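Pertussis toxin-like subunit ArtA (Escherichia coli, PDB 4Z9D) probably acts as the catalytic A subunit of a pertussis-like AB5 toxin, binding NAD and ADP-ribosylating trimeric G proteins of the host cell. Local coordinates at residues A[76-89]-A[122-136]. The protein carries 2 engineered substitutions. Residues are numbered along the deposited sequence; the frame is centred on the assembly and turned at random.
Sequences RLYRYRIRANNIFY and VEHIPGENIVEAVEL
The Tyr80 ring brings CE1 to 3.5 Å from Ala133 CB, while its CD1 meets Ile130 CG2, on the closely packed face that the antiparallel strands 77-83 and 130-136 share with Ile82; the hydroxyl bonds to Arg13 O, and helix 15-21 covers this side. Further along, Ile82 and Ile125 reach tip to tip through their CG2 methyls, 3.7 Å apart, with Phe88 CZ against Ile125 CG1. A beta bulge at Val131 and Glu132 shifts the register. Beyond it Asn129 secures the strand end: its O accepts from Arg83 N (2.8 Å), and its ND2 donates almost straight, at 178°, to Arg83 O. At the far end of the strands, on the Tyr80 face, exposed Arg76 forms a long salt bridge, NE to Glu135 OE2 at 3.7 Å. The other face is more polar. Buried Arg79 runs alongside Val134, whose CB lies over one face of the guanidinium, and NH2 forms a salt bridge with Asp147. Glu132 CG sits between backbone N and carbonyl carbon (chi1 62°), and the extended chain runs alongside Arg81, whose NE and NH2 both reach OE1 at 2.9 Å in the guanidinium plane, a partly exposed salt bridge. The paired strands form the centre of the four-stranded antiparallel sheet in the ADP-ribosyltransferase fold, with Leu77 close to the bound NAD.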
ATOM      1  N   ARG A  76      -7.986 -13.191   8.404  1.00 18.95           N
ATOM      2  CA  ARG A  76      -7.193 -12.272   9.203  1.00 24.94           C
ATOM      3  C   ARG A  76      -6.516 -11.225   8.348  1.00 16.44           C
ATOM      4  O   ARG A  76      -6.391 -11.390   7.142  1.00 19.52           O
ATOM      5  CB  ARG A  76      -6.134 -13.042   9.988  1.00 23.28           C
ATOM      6  CG  ARG A  76      -6.665 -14.298  10.642  1.00 28.58           C
ATOM      7  CD  ARG A  76      -5.549 -15.150  11.178  1.00 28.82           C
ATOM      8  NE  ARG A  76      -5.494 -15.123  12.635  1.00 50.15           N
ATOM      9  CZ  ARG A  76      -6.173 -15.952  13.425  1.00 51.32           C
ATOM     10  NH1 ARG A  76      -6.964 -16.883  12.895  1.00 52.76           N
ATOM     11  NH2 ARG A  76      -6.063 -15.852  14.744  1.00 44.44           N
ATOM     12  N   LEU A  77      -6.082 -10.152   8.997  1.00 13.14           N
ATOM     13  CA  LEU A  77      -5.346  -9.092   8.345  1.00 12.28           C
ATOM     14  C   LEU A  77      -4.055  -8.891   9.110  1.00 11.84           C
ATOM     15  O   LEU A  77      -4.005  -9.075  10.326  1.00 14.53           O
ATOM     16  CB  LEU A  77      -6.147  -7.795   8.307  1.00 13.61           C
ATOM     17  CG  LEU A  77      -7.387  -7.796   7.435  1.00 15.48           C
ATOM     18  CD1 LEU A  77      -8.137  -6.484   7.617  1.00 13.09           C
ATOM     19  CD2 LEU A  77      -6.959  -7.985   5.996  1.00 11.24           C
ATOM     20  N   TYR A  78      -3.011  -8.525   8.383  1.00 12.11           N
ATOM     21  CA  TYR A  78      -1.709  -8.253   8.963  1.00 11.28           C
ATOM     22  C   TYR A  78      -1.277  -6.859   8.536  1.00  9.94           C
ATOM     23  O   TYR A  78      -1.599  -6.418   7.433  1.00 10.66           O
ATOM     24  CB  TYR A  78      -0.671  -9.285   8.505  1.00  9.38           C
ATOM     25  CG  TYR A  78      -1.030 -10.722   8.836  1.00 14.00           C
ATOM     26  CD1 TYR A  78      -0.475 -11.362   9.928  1.00 13.65           C
ATOM     27  CD2 TYR A  78      -1.909 -11.441   8.030  1.00 15.66           C
ATOM     28  CE1 TYR A  78      -0.781 -12.672  10.219  1.00 19.15           C
ATOM     29  CE2 TYR A  78      -2.229 -12.757   8.317  1.00 19.20           C
ATOM     30  CZ  TYR A  78      -1.662 -13.366   9.417  1.00 22.46           C
ATOM     31  OH  TYR A  78      -1.971 -14.677   9.715  1.00 26.08           O
ATOM     32  N   ARG A  79      -0.565  -6.160   9.411  1.00  7.66           N
ATOM     33  CA  ARG A  79       0.100  -4.927   9.024  1.00  6.85           C
ATOM     34  C   ARG A  79       1.573  -5.234   8.816  1.00  9.95           C
ATOM     35  O   ARG A  79       2.246  -5.662   9.749  1.00  8.44           O
ATOM     36  CB  ARG A  79      -0.072  -3.841  10.094  1.00  8.70           C
ATOM     37  CG  ARG A  79       0.503  -2.486   9.702  1.00  8.05           C
ATOM     38  CD  ARG A  79       0.408  -1.475  10.819  1.00  9.51           C
ATOM     39  NE  ARG A  79       1.255  -1.824  11.960  1.00 10.59           N
ATOM     40  CZ  ARG A  79       0.808  -2.165  13.165  1.00 11.56           C
ATOM     41  NH1 ARG A  79      -0.489  -2.189  13.414  1.00  9.94           N
ATOM     42  NH2 ARG A  79       1.667  -2.456  14.128  1.00 11.89           N
ATOM     43  N   TYR A  80       2.063  -5.042   7.599  1.00  7.82           N
ATOM     44  CA  TYR A  80       3.475  -5.238   7.303  1.00  9.25           C
ATOM     45  C   TYR A  80       4.220  -3.914   7.325  1.00  9.57           C
ATOM     46  O   TYR A  80       3.723  -2.910   6.810  1.00  7.00           O
ATOM     47  CB  TYR A  80       3.644  -5.910   5.934  1.00  5.33           C
ATOM     48  CG  TYR A  80       3.198  -7.342   5.904  1.00  7.06           C
ATOM     49  CD1 TYR A  80       4.096  -8.369   6.189  1.00  9.80           C
ATOM     50  CD2 TYR A  80       1.884  -7.674   5.599  1.00  7.72           C
ATOM     51  CE1 TYR A  80       3.695  -9.686   6.163  1.00 11.70           C
ATOM     52  CE2 TYR A  80       1.467  -8.987   5.592  1.00 10.23           C
ATOM     53  CZ  TYR A  80       2.379  -9.990   5.867  1.00 11.27           C
ATOM     54  OH  TYR A  80       1.974 -11.305   5.845  1.00 14.42           O
ATOM     55  N   ARG A  81       5.403  -3.904   7.930  1.00  9.41           N
ATOM     56  CA  ARG A  81       6.265  -2.732   7.851  1.00  5.50           C
ATOM     57  C   ARG A  81       7.322  -2.990   6.805  1.00  8.28           C
ATOM     58  O   ARG A  81       7.946  -4.045   6.802  1.00  8.22           O
ATOM     59  CB  ARG A  81       6.931  -2.411   9.189  1.00  8.62           C
ATOM     60  CG  ARG A  81       7.529  -1.013   9.170  1.00  9.13           C
ATOM     61  CD  ARG A  81       8.469  -0.746  10.335  1.00 16.03           C
ATOM     62  NE  ARG A  81       7.912  -1.108  11.635  1.00 16.34           N
ATOM     63  CZ  ARG A  81       7.633  -0.243  12.608  1.00 18.82           C
ATOM     64  NH1 ARG A  81       7.827   1.060  12.435  1.00 19.44           N
ATOM     65  NH2 ARG A  81       7.152  -0.686  13.763  1.00 20.44           N
ATOM     66  N   ILE A  82       7.527  -2.024   5.917  1.00  4.40           N
ATOM     67  CA  ILE A  82       8.342  -2.257   4.729  1.00  5.62           C
ATOM     68  C   ILE A  82       9.358  -1.153   4.501  1.00  6.01           C
ATOM     69  O   ILE A  82       9.020   0.021   4.570  1.00  5.97           O
ATOM     70  CB  ILE A  82       7.451  -2.361   3.463  1.00  6.50           C
ATOM     71  CG1 ILE A  82       6.298  -3.353   3.666  1.00  6.51           C
ATOM     72  CG2 ILE A  82       8.280  -2.715   2.207  1.00  8.32           C
ATOM     73  CD1 ILE A  82       5.192  -3.212   2.618  1.00  6.83           C
ATOM     74  N   ARG A  83      10.610  -1.518   4.217  1.00  7.07           N
ATOM     75  CA  ARG A  83      11.581  -0.514   3.805  1.00  5.88           C
ATOM     76  C   ARG A  83      11.318  -0.104   2.362  1.00  7.02           C
ATOM     77  O   ARG A  83      11.243  -0.944   1.463  1.00  7.72           O
ATOM     78  CB  ARG A  83      13.018  -1.021   3.960  1.00  7.95           C
ATOM     79  CG  ARG A  83      14.057  -0.084   3.343  1.00  9.00           C
ATOM     80  CD  ARG A  83      15.469  -0.471   3.771  1.00  8.59           C
ATOM     81  NE  ARG A  83      15.829  -1.811   3.310  1.00  9.29           N
ATOM     82  CZ  ARG A  83      16.151  -2.118   2.051  1.00 11.62           C
ATOM     83  NH1 ARG A  83      16.150  -1.181   1.109  1.00  8.73           N
ATOM     84  NH2 ARG A  83      16.472  -3.366   1.733  1.00 15.19           N
ATOM     85  N   ALA A  84      11.128   1.193   2.149  1.00  8.23           N
ATOM     86  CA  ALA A  84      10.865   1.712   0.811  1.00  7.76           C
ATOM     87  C   ALA A  84      12.179   1.973   0.096  1.00  9.58           C
ATOM     88  O   ALA A  84      13.190   2.284   0.730  1.00 13.86           O
ATOM     89  CB  ALA A  84      10.040   2.996   0.874  1.00  8.35           C
ATOM     90  N   ASN A  85      12.170   1.813  -1.218  1.00  8.55           N
ATOM     91  CA  ASN A  85      13.323   2.187  -2.039  1.00 10.97           C
ATOM     92  C   ASN A  85      12.826   2.765  -3.363  1.00  8.65           C
ATOM     93  O   ASN A  85      11.707   3.268  -3.417  1.00  6.87           O
ATOM     94  CB  ASN A  85      14.279   1.002  -2.237  1.00 12.88           C
ATOM     95  CG  ASN A  85      13.619  -0.205  -2.855  1.00 15.81           C
ATOM     96  OD1 ASN A  85      12.545  -0.117  -3.454  1.00 15.02           O
ATOM     97  ND2 ASN A  85      14.280  -1.359  -2.729  1.00 14.74           N
ATOM     98  N   ASN A  86      13.651   2.741  -4.412  1.00  8.32           N
ATOM     99  CA  ASN A  86      13.300   3.454  -5.645  1.00  6.22           C
ATOM    100  C   ASN A  86      12.150   2.798  -6.429  1.00  8.81           C
ATOM    101  O   ASN A  86      11.714   3.311  -7.454  1.00  9.19           O
ATOM    102  CB  ASN A  86      14.521   3.595  -6.556  1.00  8.94           C
ATOM    103  CG  ASN A  86      15.533   4.618  -6.046  1.00 13.67           C
ATOM    104  OD1 ASN A  86      16.617   4.747  -6.614  1.00 11.40           O
ATOM    105  ND2 ASN A  86      15.179   5.360  -4.991  1.00  9.84           N
ATOM    106  N   ILE A  87      11.683   1.661  -5.934  1.00 10.09           N
ATOM    107  CA  ILE A  87      10.517   0.963  -6.461  1.00 12.40           C
ATOM    108  C   ILE A  87       9.223   1.668  -6.025  1.00 11.39           C
ATOM    109  O   ILE A  87       8.168   1.512  -6.646  1.00  8.53           O
ATOM    110  CB  ILE A  87      10.505  -0.513  -5.932  1.00 18.68           C
ATOM    111  CG1 ILE A  87      11.790  -1.250  -6.327  1.00 20.16           C
ATOM    112  CG2 ILE A  87       9.256  -1.291  -6.370  1.00 18.33           C
ATOM    113  CD1 ILE A  87      11.909  -2.640  -5.712  1.00 22.69           C
ATOM    114  N   PHE A  88       9.347   2.489  -4.986  1.00  6.31           N
ATOM    115  CA  PHE A  88       8.222   3.158  -4.336  1.00  9.37           C
ATOM    116  C   PHE A  88       8.135   4.606  -4.782  1.00  8.58           C
ATOM    117  O   PHE A  88       9.151   5.293  -4.882  1.00  9.93           O
ATOM    118  CB  PHE A  88       8.362   3.098  -2.808  1.00  6.98           C
ATOM    119  CG  PHE A  88       8.306   1.701  -2.234  1.00  8.26           C
ATOM    120  CD1 PHE A  88       9.336   0.795  -2.472  1.00  9.93           C
ATOM    121  CD2 PHE A  88       7.237   1.305  -1.436  1.00  6.74           C
ATOM    122  CE1 PHE A  88       9.313  -0.479  -1.930  1.00  8.15           C
ATOM    123  CE2 PHE A  88       7.197   0.028  -0.887  1.00  8.50           C
ATOM    124  CZ  PHE A  88       8.240  -0.867  -1.135  1.00  7.08           C
ATOM    125  N   TYR A  89       6.921   5.068  -5.041  1.00  6.45           N
ATOM    126  CA  TYR A  89       6.666   6.452  -5.472  1.00  7.35           C
ATOM    127  C   TYR A  89       5.572   7.085  -4.630  1.00  8.62           C
ATOM    128  O   TYR A  89       4.499   6.512  -4.510  1.00  8.27           O
ATOM    129  CB  TYR A  89       6.219   6.505  -6.939  1.00  7.46           C
ATOM    130  CG  TYR A  89       7.240   6.070  -7.960  1.00  6.98           C
ATOM    131  CD1 TYR A  89       7.484   4.722  -8.206  1.00  8.51           C
ATOM    132  CD2 TYR A  89       7.914   7.012  -8.729  1.00  8.63           C
ATOM    133  CE1 TYR A  89       8.415   4.330  -9.164  1.00 10.86           C
ATOM    134  CE2 TYR A  89       8.841   6.625  -9.692  1.00  6.77           C
ATOM    135  CZ  TYR A  89       9.080   5.293  -9.900  1.00  7.58           C
ATOM    136  OH  TYR A  89       9.995   4.919 -10.856  1.00 17.07           O
ATOM    137  N   VAL A 122       5.853  -0.236  -7.582  1.00  8.08           N
ATOM    138  CA  VAL A 122       5.531  -0.761  -8.897  1.00  5.80           C
ATOM    139  C   VAL A 122       5.958  -2.229  -9.033  1.00  8.15           C
ATOM    140  O   VAL A 122       7.102  -2.595  -8.758  1.00  8.45           O
ATOM    141  CB  VAL A 122       6.160   0.110 -10.015  1.00 14.17           C
ATOM    142  CG1 VAL A 122       5.552   1.509  -9.991  1.00 14.33           C
ATOM    143  CG2 VAL A 122       7.686   0.181  -9.884  1.00 17.46           C
ATOM    144  N   GLU A 123       5.005  -3.053  -9.468  1.00  9.97           N
ATOM    145  CA  GLU A 123       5.203  -4.475  -9.803  1.00  9.01           C
ATOM    146  C   GLU A 123       5.481  -5.411  -8.614  1.00  8.98           C
ATOM    147  O   GLU A 123       4.768  -6.400  -8.428  1.00 10.96           O
ATOM    148  CB  GLU A 123       6.327  -4.653 -10.845  1.00 10.25           C
ATOM    149  CG  GLU A 123       6.266  -6.041 -11.506  1.00 12.41           C
ATOM    150  CD  GLU A 123       7.485  -6.405 -12.366  1.00 15.94           C
ATOM    151  OE1 GLU A 123       8.044  -5.527 -13.063  1.00 15.97           O
ATOM    152  OE2 GLU A 123       7.890  -7.586 -12.321  1.00 16.50           O
ATOM    153  N   HIS A 124       6.504  -5.130  -7.818  1.00  7.78           N
ATOM    154  CA  HIS A 124       6.978  -6.140  -6.864  1.00  7.24           C
ATOM    155  C   HIS A 124       7.765  -5.534  -5.721  1.00  9.28           C
ATOM    156  O   HIS A 124       8.707  -4.791  -5.947  1.00  7.47           O
ATOM    157  CB  HIS A 124       7.858  -7.180  -7.596  1.00  8.33           C
ATOM    158  CG  HIS A 124       8.465  -8.214  -6.700  1.00 10.33           C
ATOM    159  ND1 HIS A 124       7.712  -9.014  -5.860  1.00 12.45           N
ATOM    160  CD2 HIS A 124       9.754  -8.582  -6.498  1.00 12.66           C
ATOM    161  CE1 HIS A 124       8.511  -9.821  -5.187  1.00  9.80           C
ATOM    162  NE2 HIS A 124       9.753  -9.579  -5.549  1.00 11.59           N
ATOM    163  N   ILE A 125       7.376  -5.871  -4.500  1.00  7.84           N
ATOM    164  CA  ILE A 125       8.181  -5.609  -3.310  1.00  6.56           C
ATOM    165  C   ILE A 125       8.816  -6.908  -2.838  1.00  8.36           C
ATOM    166  O   ILE A 125       8.111  -7.812  -2.427  1.00  8.30           O
ATOM    167  CB  ILE A 125       7.317  -5.040  -2.163  1.00  7.67           C
ATOM    168  CG1 ILE A 125       6.616  -3.753  -2.604  1.00  7.00           C
ATOM    169  CG2 ILE A 125       8.157  -4.823  -0.883  1.00  6.59           C
ATOM    170  CD1 ILE A 125       5.492  -3.324  -1.633  1.00  6.65           C
ATOM    171  N   PRO A 126      10.152  -7.001  -2.870  1.00  8.14           N
ATOM    172  CA  PRO A 126      10.813  -8.217  -2.385  1.00  9.96           C
ATOM    173  C   PRO A 126      10.561  -8.527  -0.900  1.00  8.80           C
ATOM    174  O   PRO A 126      10.383  -7.616  -0.082  1.00 11.28           O
ATOM    175  CB  PRO A 126      12.301  -7.925  -2.626  1.00 10.58           C
ATOM    176  CG  PRO A 126      12.328  -6.831  -3.659  1.00 13.57           C
ATOM    177  CD  PRO A 126      11.103  -6.015  -3.405  1.00 11.93           C
ATOM    178  N   GLY A 127      10.558  -9.813  -0.558  1.00 10.27           N
ATOM    179  CA  GLY A 127      10.466 -10.234   0.828  1.00 10.65           C
ATOM    180  C   GLY A 127      11.541  -9.623   1.702  1.00 10.27           C
ATOM    181  O   GLY A 127      11.292  -9.293   2.867  1.00  9.89           O
ATOM    182  N   GLU A 128      12.729  -9.445   1.130  1.00  7.93           N
ATOM    183  CA  GLU A 128      13.863  -8.879   1.848  1.00  8.41           C
ATOM    184  C   GLU A 128      13.649  -7.422   2.284  1.00  8.95           C
ATOM    185  O   GLU A 128      14.370  -6.925   3.149  1.00  9.83           O
ATOM    186  CB  GLU A 128      15.132  -9.006   0.998  1.00 15.65           C
ATOM    187  CG  GLU A 128      15.731 -10.406   1.089  1.00 20.64           C
ATOM    188  CD  GLU A 128      16.873 -10.650   0.115  1.00 26.59           C
ATOM    189  OE1 GLU A 128      17.694 -11.555   0.396  1.00 30.68           O
ATOM    190  OE2 GLU A 128      16.946  -9.954  -0.929  1.00 24.94           O
ATOM    191  N   ASN A 129      12.674  -6.738   1.689  1.00  9.52           N
ATOM    192  CA  ASN A 129      12.339  -5.375   2.095  1.00  8.25           C
ATOM    193  C   ASN A 129      11.407  -5.324   3.300  1.00  8.31           C
ATOM    194  O   ASN A 129      11.189  -4.262   3.882  1.00  8.88           O
ATOM    195  CB  ASN A 129      11.660  -4.619   0.954  1.00  9.25           C
ATOM    196  CG  ASN A 129      12.633  -4.148  -0.079  1.00 14.20           C
ATOM    197  OD1 ASN A 129      13.265  -4.958  -0.752  1.00 11.13           O
ATOM    198  ND2 ASN A 129      12.761  -2.831  -0.226  1.00 10.76           N
ATOM    199  N   ILE A 130      10.826  -6.461   3.652  1.00  7.33           N
ATOM    200  CA  ILE A 130       9.797  -6.468   4.679  1.00  7.18           C
ATOM    201  C   ILE A 130      10.409  -6.727   6.044  1.00  7.20           C
ATOM    202  O   ILE A 130      11.035  -7.760   6.280  1.00  8.77           O
ATOM    203  CB  ILE A 130       8.707  -7.494   4.355  1.00  9.00           C
ATOM    204  CG1 ILE A 130       8.107  -7.167   2.978  1.00 11.58           C
ATOM    205  CG2 ILE A 130       7.606  -7.475   5.418  1.00  8.75           C
ATOM    206  CD1 ILE A 130       7.363  -8.316   2.341  1.00 12.91           C
ATOM    207  N   VAL A 131      10.215  -5.770   6.942  1.00  8.32           N
ATOM    208  CA  VAL A 131      10.829  -5.788   8.257  1.00  8.72           C
ATOM    209  C   VAL A 131      10.146  -6.771   9.188  1.00 10.03           C
ATOM    210  O   VAL A 131      10.810  -7.546   9.890  1.00 10.52           O
ATOM    211  CB  VAL A 131      10.799  -4.371   8.886  1.00  9.88           C
ATOM    212  CG1 VAL A 131      11.407  -4.368  10.280  1.00 15.25           C
ATOM    213  CG2 VAL A 131      11.548  -3.399   7.991  1.00 10.01           C
ATOM    214  N   GLU A 132       8.817  -6.722   9.207  1.00  8.39           N
ATOM    215  CA  GLU A 132       8.050  -7.429  10.220  1.00 10.71           C
ATOM    216  C   GLU A 132       6.569  -7.445   9.875  1.00  9.64           C
ATOM    217  O   GLU A 132       6.113  -6.749   8.961  1.00  7.82           O
ATOM    218  CB  GLU A 132       8.278  -6.783  11.605  1.00 11.78           C
ATOM    219  CG  GLU A 132       7.809  -5.331  11.689  1.00 10.83           C
ATOM    220  CD  GLU A 132       8.238  -4.625  12.975  1.00 17.72           C
ATOM    221  OE1 GLU A 132       7.735  -3.504  13.220  1.00 24.57           O
ATOM    222  OE2 GLU A 132       9.071  -5.181  13.731  1.00 24.00           O
ATOM    223  N   ALA A 133       5.820  -8.250  10.608  1.00 10.83           N
ATOM    224  CA  ALA A 133       4.383  -8.288  10.450  1.00 11.01           C
ATOM    225  C   ALA A 133       3.723  -8.269  11.817  1.00 12.48           C
ATOM    226  O   ALA A 133       4.314  -8.706  12.796  1.00 13.97           O
ATOM    227  CB  ALA A 133       3.965  -9.514   9.685  1.00 12.09           C
ATOM    228  N   VAL A 134       2.510  -7.731  11.871  1.00  8.95           N
ATOM    229  CA  VAL A 134       1.687  -7.789  13.078  1.00 11.20           C
ATOM    230  C   VAL A 134       0.290  -8.272  12.701  1.00 11.40           C
ATOM    231  O   VAL A 134      -0.372  -7.642  11.873  1.00 12.98           O
ATOM    232  CB  VAL A 134       1.583  -6.403  13.762  1.00 12.84           C
ATOM    233  CG1 VAL A 134       0.618  -6.460  14.943  1.00 14.19           C
ATOM    234  CG2 VAL A 134       2.948  -5.925  14.210  1.00 16.17           C
ATOM    235  N   GLU A 135      -0.175  -9.369  13.302  1.00 12.48           N
ATOM    236  CA  GLU A 135      -1.559  -9.808  13.086  1.00 12.77           C
ATOM    237  C   GLU A 135      -2.490  -8.805  13.740  1.00 13.81           C
ATOM    238  O   GLU A 135      -2.264  -8.437  14.884  1.00 14.73           O
ATOM    239  CB  GLU A 135      -1.829 -11.198  13.684  1.00 18.46           C
ATOM    240  CG  GLU A 135      -0.727 -12.216  13.496  1.00 30.03           C
ATOM    241  CD  GLU A 135      -1.155 -13.626  13.894  1.00 38.66           C
ATOM    242  OE1 GLU A 135      -0.289 -14.533  13.899  1.00 37.29           O
ATOM    243  OE2 GLU A 135      -2.356 -13.823  14.199  1.00 37.19           O
ATOM    244  N   LEU A 136      -3.538  -8.386  13.040  1.00 12.70           N
ATOM    245  CA  LEU A 136      -4.485  -7.421  13.610  1.00 11.90           C
ATOM    246  C   LEU A 136      -5.689  -8.138  14.197  1.00 16.80           C
ATOM    247  O   LEU A 136      -6.182  -9.104  13.627  1.00 17.53           O
ATOM    248  CB  LEU A 136      -4.937  -6.404  12.555  1.00 12.02           C
ATOM    249  CG  LEU A 136      -3.842  -5.549  11.906  1.00 10.41           C
ATOM    250  CD1 LEU A 136      -4.401  -4.628  10.847  1.00 13.81           C
ATOM    251  CD2 LEU A 136      -3.116  -4.744  12.966  1.00 13.12           C
TER